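Xyloglucan-specific endo-beta-1,4-glucanase BoGH9A (Bacteroides ovatus, PDB 6DHT) cleaves internal beta-1,4-glucosidic linkages in the backbone of xyloglucan, releasing xyloglucan oligosaccharides as a family 9 glycoside hydrolase. Local coordinates at residues Asp168-Ser182 with Ser546-Val558. Numbering follows the deposited sequence. Where two conformers were deposited one is given.
With IMD (imidazole), chain B.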
loop_
_atom_site.group_PDB
_atom_site.type_symbol
_atom_site.label_atom_id
_atom_site.label_comp_id
_atom_site.label_asym_id
_atom_site.label_seq_id
_atom_site.Cartn_x
_atom_site.Cartn_y
_atom_site.Cartn_z
ATOM N N ASP A 168 -5.545 -9.631 6.980
ATOM C CA ASP A 168 -4.290 -9.093 6.479
ATOM C C ASP A 168 -4.147 -9.154 4.965
ATOM O O ASP A 168 -3.565 -8.246 4.349
ATOM C CB ASP A 168 -3.121 -9.855 7.078
ATOM C CG ASP A 168 -1.812 -9.119 6.949
ATOM O OD1 ASP A 168 -1.740 -7.937 7.363
ATOM O OD2 ASP A 168 -0.840 -9.726 6.477
ATOM N N ALA A 169 -4.585 -10.249 4.340
ATOM C CA ALA A 169 -4.100 -10.548 3.014
ATOM C C ALA A 169 -4.909 -11.683 2.417
ATOM O O ALA A 169 -6.134 -11.696 2.530
ATOM C CB ALA A 169 -2.616 -10.918 3.116
ATOM N N GLY A 170 -4.231 -12.637 1.779
ATOM C CA GLY A 170 -4.912 -13.817 1.296
ATOM C C GLY A 170 -5.337 -14.755 2.407
ATOM O O GLY A 170 -6.109 -15.699 2.134
ATOM N N ASP A 171 -4.835 -14.531 3.619
ATOM C CA ASP A 171 -5.203 -15.268 4.846
ATOM C C ASP A 171 -6.121 -14.428 5.739
ATOM O O ASP A 171 -6.367 -13.232 5.466
ATOM C CB ASP A 171 -3.958 -15.697 5.631
ATOM C CG ASP A 171 -3.188 -14.541 6.208
ATOM O OD1 ASP A 171 -2.754 -13.684 5.388
ATOM O OD2 ASP A 171 -2.994 -14.541 7.446
ATOM N N TYR A 172 -6.584 -15.017 6.842
ATOM C CA TYR A 172 -7.628 -14.424 7.672
ATOM C C TYR A 172 -7.142 -13.959 9.051
ATOM O O TYR A 172 -7.942 -13.668 9.921
ATOM C CB TYR A 172 -8.760 -15.446 7.851
ATOM C CG TYR A 172 -9.572 -15.800 6.623
ATOM C CD1 TYR A 172 -10.065 -14.822 5.752
ATOM C CD2 TYR A 172 -9.886 -17.133 6.340
ATOM C CE1 TYR A 172 -10.843 -15.163 4.663
ATOM C CE2 TYR A 172 -10.647 -17.474 5.265
ATOM C CZ TYR A 172 -11.130 -16.506 4.392
ATOM O OH TYR A 172 -11.907 -16.793 3.294
ATOM N N ASN A 173 -5.831 -13.856 9.228
ATOM C CA ASN A 173 -5.253 -13.405 10.478
ATOM C C ASN A 173 -5.028 -11.894 10.507
ATOM O O ASN A 173 -5.122 -11.259 9.455
ATOM C CB ASN A 173 -3.974 -14.204 10.708
ATOM C CG ASN A 173 -4.246 -15.698 10.660
ATOM O OD1 ASN A 173 -4.931 -16.212 11.546
ATOM N ND2 ASN A 173 -3.815 -16.359 9.596
ATOM N N LYS A 174 -4.795 -11.325 11.677
ATOM C CA LYS A 174 -4.721 -9.866 11.844
ATOM C C LYS A 174 -3.415 -9.556 12.538
ATOM O O LYS A 174 -3.154 -10.088 13.615
ATOM C CB LYS A 174 -5.903 -9.362 12.663
ATOM C CG LYS A 174 -7.241 -9.822 12.101
ATOM C CD LYS A 174 -8.442 -9.215 12.766
ATOM C CE LYS A 174 -8.459 -9.482 14.258
ATOM N NZ LYS A 174 -9.780 -9.183 14.852
ATOM N N TYR A 175 -2.589 -8.695 11.960
ATOM C CA TYR A 175 -1.220 -8.490 12.414
ATOM C C TYR A 175 -0.969 -7.019 12.730
ATOM O O TYR A 175 -1.226 -6.148 11.885
ATOM C CB TYR A 175 -0.247 -8.899 11.326
ATOM C CG TYR A 175 -0.421 -10.309 10.758
ATOM C CD1 TYR A 175 -1.431 -10.590 9.840
ATOM C CD2 TYR A 175 0.452 -11.358 11.090
ATOM C CE1 TYR A 175 -1.591 -11.857 9.275
ATOM C CE2 TYR A 175 0.294 -12.628 10.539
ATOM C CZ TYR A 175 -0.721 -12.876 9.632
ATOM O OH TYR A 175 -0.868 -14.145 9.064
ATOM N N ILE A 176 -0.448 -6.719 13.913
ATOM C CA ILE A 176 -0.248 -5.337 14.332
ATOM C C ILE A 176 0.840 -4.617 13.518
ATOM O O ILE A 176 0.677 -3.451 13.127
ATOM C CB ILE A 176 0.091 -5.281 15.845
ATOM C CG1 ILE A 176 -1.144 -5.578 16.709
ATOM C CG2 ILE A 176 0.630 -3.901 16.214
ATOM C CD1 ILE A 176 -2.251 -4.534 16.644
ATOM N N VAL A 177 1.941 -5.286 13.232
ATOM C CA VAL A 177 3.017 -4.649 12.482
ATOM C C VAL A 177 2.504 -4.228 11.118
ATOM O O VAL A 177 2.633 -3.046 10.710
ATOM C CB VAL A 177 4.243 -5.560 12.379
ATOM C CG1 VAL A 177 5.212 -5.099 11.307
ATOM C CG2 VAL A 177 4.938 -5.627 13.736
ATOM N N ASN A 178 1.904 -5.162 10.394
ATOM C CA ASN A 178 1.541 -4.861 9.027
ATOM C C ASN A 178 0.382 -3.878 8.961
ATOM O O ASN A 178 0.383 -2.970 8.114
ATOM C CB ASN A 178 1.187 -6.139 8.285
ATOM C CG ASN A 178 1.288 -5.970 6.802
ATOM O OD1 ASN A 178 2.253 -5.389 6.308
ATOM N ND2 ASN A 178 0.277 -6.426 6.083
ATOM N N SER A 179 -0.604 -3.998 9.836
ATOM C CA SER A 179 -1.741 -3.095 9.729
ATOM C C SER A 179 -1.400 -1.696 10.258
ATOM O O SER A 179 -1.891 -0.719 9.708
ATOM C CB SER A 179 -3.007 -3.687 10.354
ATOM O OG SER A 179 -2.905 -3.792 11.746
ATOM N N GLY A 180 -0.547 -1.612 11.273
ATOM C CA GLY A 180 -0.066 -0.350 11.780
ATOM C C GLY A 180 0.728 0.391 10.730
ATOM O O GLY A 180 0.523 1.589 10.523
ATOM N N TYR A 181 1.643 -0.306 10.078
ATOM C CA TYR A 181 2.417 0.248 8.968
ATOM C C TYR A 181 1.488 0.737 7.850
ATOM O O TYR A 181 1.654 1.846 7.289
ATOM C CB TYR A 181 3.338 -0.822 8.375
ATOM C CG TYR A 181 3.807 -0.427 7.015
ATOM C CD1 TYR A 181 4.838 0.494 6.835
ATOM C CD2 TYR A 181 3.192 -0.953 5.900
ATOM C CE1 TYR A 181 5.237 0.863 5.544
ATOM C CE2 TYR A 181 3.563 -0.591 4.634
ATOM C CZ TYR A 181 4.587 0.326 4.459
ATOM O OH TYR A 181 4.977 0.669 3.166
ATOM N N SER A 182 0.513 -0.091 7.500
ATOM C CA SER A 182 -0.373 0.223 6.389
ATOM C C SER A 182 -1.153 1.517 6.613
ATOM O O SER A 182 -1.237 2.385 5.734
ATOM C CB SER A 182 -1.342 -0.925 6.130
ATOM O OG SER A 182 -0.668 -2.102 5.649
ATOM N N SER A 546 3.337 -15.013 -6.646
ATOM C CA SER A 546 3.160 -13.921 -7.627
ATOM C C SER A 546 1.787 -13.258 -7.649
ATOM O O SER A 546 1.650 -12.169 -8.256
ATOM C CB SER A 546 3.499 -14.397 -9.061
ATOM O OG SER A 546 2.437 -15.145 -9.673
ATOM N N ASN A 547 0.790 -13.879 -7.030
ATOM C CA ASN A 547 -0.600 -13.425 -7.187
ATOM C C ASN A 547 -1.324 -13.212 -5.847
ATOM O O ASN A 547 -2.542 -13.218 -5.799
ATOM C CB ASN A 547 -1.384 -14.422 -8.077
ATOM C CG ASN A 547 -2.391 -13.746 -8.964
ATOM O OD1 ASN A 547 -2.210 -12.586 -9.376
ATOM N ND2 ASN A 547 -3.424 -14.490 -9.367
ATOM N N GLU A 548 -0.560 -13.047 -4.771
ATOM C CA GLU A 548 -1.083 -12.749 -3.441
ATOM C C GLU A 548 -1.579 -11.288 -3.374
ATOM O O GLU A 548 -1.181 -10.456 -4.186
ATOM C CB GLU A 548 0.032 -13.001 -2.406
ATOM C CG GLU A 548 -0.118 -12.451 -0.999
ATOM C CD GLU A 548 -1.128 -13.134 -0.121
ATOM O OE1 GLU A 548 -2.115 -13.717 -0.624
ATOM O OE2 GLU A 548 -0.981 -12.968 1.111
ATOM N N VAL A 549 -2.506 -11.039 -2.459
ATOM C CA VAL A 549 -2.965 -9.666 -2.193
ATOM C C VAL A 549 -2.737 -9.396 -0.717
ATOM O O VAL A 549 -2.632 -10.305 0.093
ATOM C CB VAL A 549 -4.463 -9.488 -2.566
ATOM C CG1 VAL A 549 -4.677 -9.772 -4.049
ATOM C CG2 VAL A 549 -5.369 -10.377 -1.683
ATOM N N ALA A 550 -2.617 -8.131 -0.333
ATOM C CA ALA A 550 -2.301 -7.786 1.050
ATOM C C ALA A 550 -2.596 -6.335 1.377
ATOM O O ALA A 550 -2.445 -5.462 0.512
ATOM C CB ALA A 550 -0.847 -8.055 1.331
ATOM N N ILE A 551 -2.961 -6.064 2.619
ATOM C CA ILE A 551 -3.261 -4.684 3.014
ATOM C C ILE A 551 -2.070 -3.745 2.839
ATOM O O ILE A 551 -2.278 -2.553 2.527
ATOM C CB ILE A 551 -3.845 -4.582 4.430
ATOM C CG1 ILE A 551 -2.886 -5.148 5.480
ATOM C CG2 ILE A 551 -5.232 -5.198 4.488
ATOM C CD1 ILE A 551 -3.297 -4.926 6.934
ATOM N N ASN A 552 -0.845 -4.212 3.048
ATOM C CA ASN A 552 0.311 -3.330 2.896
ATOM C C ASN A 552 0.596 -3.037 1.453
ATOM O O ASN A 552 1.150 -2.002 1.133
ATOM C CB ASN A 552 1.547 -3.863 3.617
ATOM C CG ASN A 552 1.895 -5.288 3.234
ATOM O OD1 ASN A 552 1.041 -6.195 3.230
ATOM N ND2 ASN A 552 3.159 -5.500 2.915
ATOM N N TRP A 553 0.218 -3.953 0.567
ATOM C CA TRP A 553 0.376 -3.747 -0.863
ATOM C C TRP A 553 -0.710 -2.793 -1.355
ATOM O O TRP A 553 -0.429 -1.882 -2.131
ATOM C CB TRP A 553 0.342 -5.097 -1.603
ATOM C CG TRP A 553 1.492 -5.973 -1.221
ATOM C CD1 TRP A 553 2.555 -5.623 -0.474
ATOM C CD2 TRP A 553 1.692 -7.353 -1.577
ATOM N NE1 TRP A 553 3.401 -6.675 -0.334
ATOM C CE2 TRP A 553 2.891 -7.759 -0.988
ATOM C CE3 TRP A 553 0.965 -8.273 -2.328
ATOM C CZ2 TRP A 553 3.408 -9.048 -1.135
ATOM C CZ3 TRP A 553 1.472 -9.558 -2.473
ATOM C CH2 TRP A 553 2.677 -9.930 -1.875
ATOM N N ASN A 554 -1.932 -2.946 -0.865
ATOM C CA ASN A 554 -2.972 -1.988 -1.198
ATOM C C ASN A 554 -2.751 -0.617 -0.564
ATOM O O ASN A 554 -3.199 0.394 -1.123
ATOM C CB ASN A 554 -4.356 -2.525 -0.905
ATOM C CG ASN A 554 -5.031 -2.973 -2.158
ATOM O OD1 ASN A 554 -4.526 -3.865 -2.849
ATOM N ND2 ASN A 554 -6.116 -2.324 -2.522
ATOM N N ALA A 555 -2.051 -0.559 0.578
ATOM C CA ALA A 555 -1.756 0.733 1.191
ATOM C C ALA A 555 -0.880 1.532 0.251
ATOM O O ALA A 555 -1.074 2.730 0.077
ATOM C CB ALA A 555 -1.070 0.548 2.526
ATOM N N ALA A 556 0.088 0.856 -0.366
ATOM C CA ALA A 556 0.964 1.494 -1.351
ATOM C C ALA A 556 0.174 1.996 -2.544
ATOM O O ALA A 556 0.395 3.092 -3.053
ATOM C CB ALA A 556 2.047 0.530 -1.803
ATOM N N LEU A 557 -0.734 1.161 -3.034
ATOM C CA LEU A 557 -1.591 1.578 -4.150
ATOM C C LEU A 557 -2.469 2.762 -3.797
ATOM O O LEU A 557 -2.580 3.701 -4.577
ATOM C CB LEU A 557 -2.455 0.397 -4.582
ATOM C CG LEU A 557 -3.416 0.637 -5.738
ATOM C CD1 LEU A 557 -2.654 1.026 -7.015
ATOM C CD2 LEU A 557 -4.298 -0.575 -5.968
ATOM N N VAL A 558 -3.100 2.747 -2.629
ATOM C CA VAL A 558 -3.886 3.913 -2.199
ATOM C C VAL A 558 -3.000 5.152 -2.130
ATOM O O VAL A 558 -3.383 6.235 -2.592
ATOM C CB VAL A 558 -4.490 3.663 -0.804
ATOM C CG1 VAL A 558 -4.998 4.962 -0.171
ATOM C CG2 VAL A 558 -5.621 2.650 -0.844
HETATM N N1 IMD B . 0.807 -11.237 2.107
HETATM C C2 IMD B . 0.914 -10.929 3.420
HETATM N N3 IMD B . 1.783 -9.896 3.530
HETATM C C4 IMD B . 2.231 -9.572 2.297
HETATM C C5 IMD B . 1.612 -10.423 1.395
HETATM O O HOH W 1 -1.548 -14.679 3.113
HETATM O O HOH W 2 3.784 -1.080 1.312
#
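Tyr181 meets Asn552 at the edge of its ring: CE2 lies 4.0 Å from Asn552 CB, near the ring plane. A water lies in plane at the same ring's hydroxyl end and bridges Tyr181 OH to Asn552 O. The amides of Asn178 and Asn552 stand almost perpendicular, with planes 78° apart. On one face of the Trp553 indole lie Ala550 CB and a bound imidazole, probably from the crystallisation liquor, whose C5 is 3.4 Å from Trp553 CZ2. Glu548 O sits in plane at the indole edge.

Asn178 ND2 makes two bonds, and both acceptors lie close to its amide plane. One is Asp168 OD1 at 2.8 Å, met on the syn side, somewhat out of the carboxylate plane. The other is Asn552 OD1 at 3.0 Å, reached from well above the carbonyl plane. The side chain of Asn178 gets there with CG anti to the backbone N (chi1 -159°). An alanine here would remove both donors and would probably leave Asp168 OD1 and Asn552 OD1 without this shared partner. Asp168 OD2 is held by Tyr333.

Segments 176-182 and 551-558 of two helices run side by side in the same direction, their axes 9.0 Å apart at closest approach and 7° from parallel. This fits two inner helices of the (alpha/alpha)6 barrel of family 9. Ile551 points across to the other segment, its CD1 3.6 Å from Ser179 CB and also against Asp168 OD1. Ser182 packs on Asn552 and Ala555, while its OG bonds back to Asn178 O.

At the first residue of its helix, Ile551 N donates a nearly straight bond to Asp168 O (2.8 Å). Ala169 CB packs on Ala550 CB and Val549 O. Here the loops bring together the predicted nucleophile Asp171 and the predicted proton donor Glu548. One water donates to Asp171 OD1 and Glu548 OE2. Imidazole N1 donates to Glu548 OE2 at 2.7 Å, and Glu548 OE1 is hydrogen-bonded to ND1 of His497, also a predicted active-site residue.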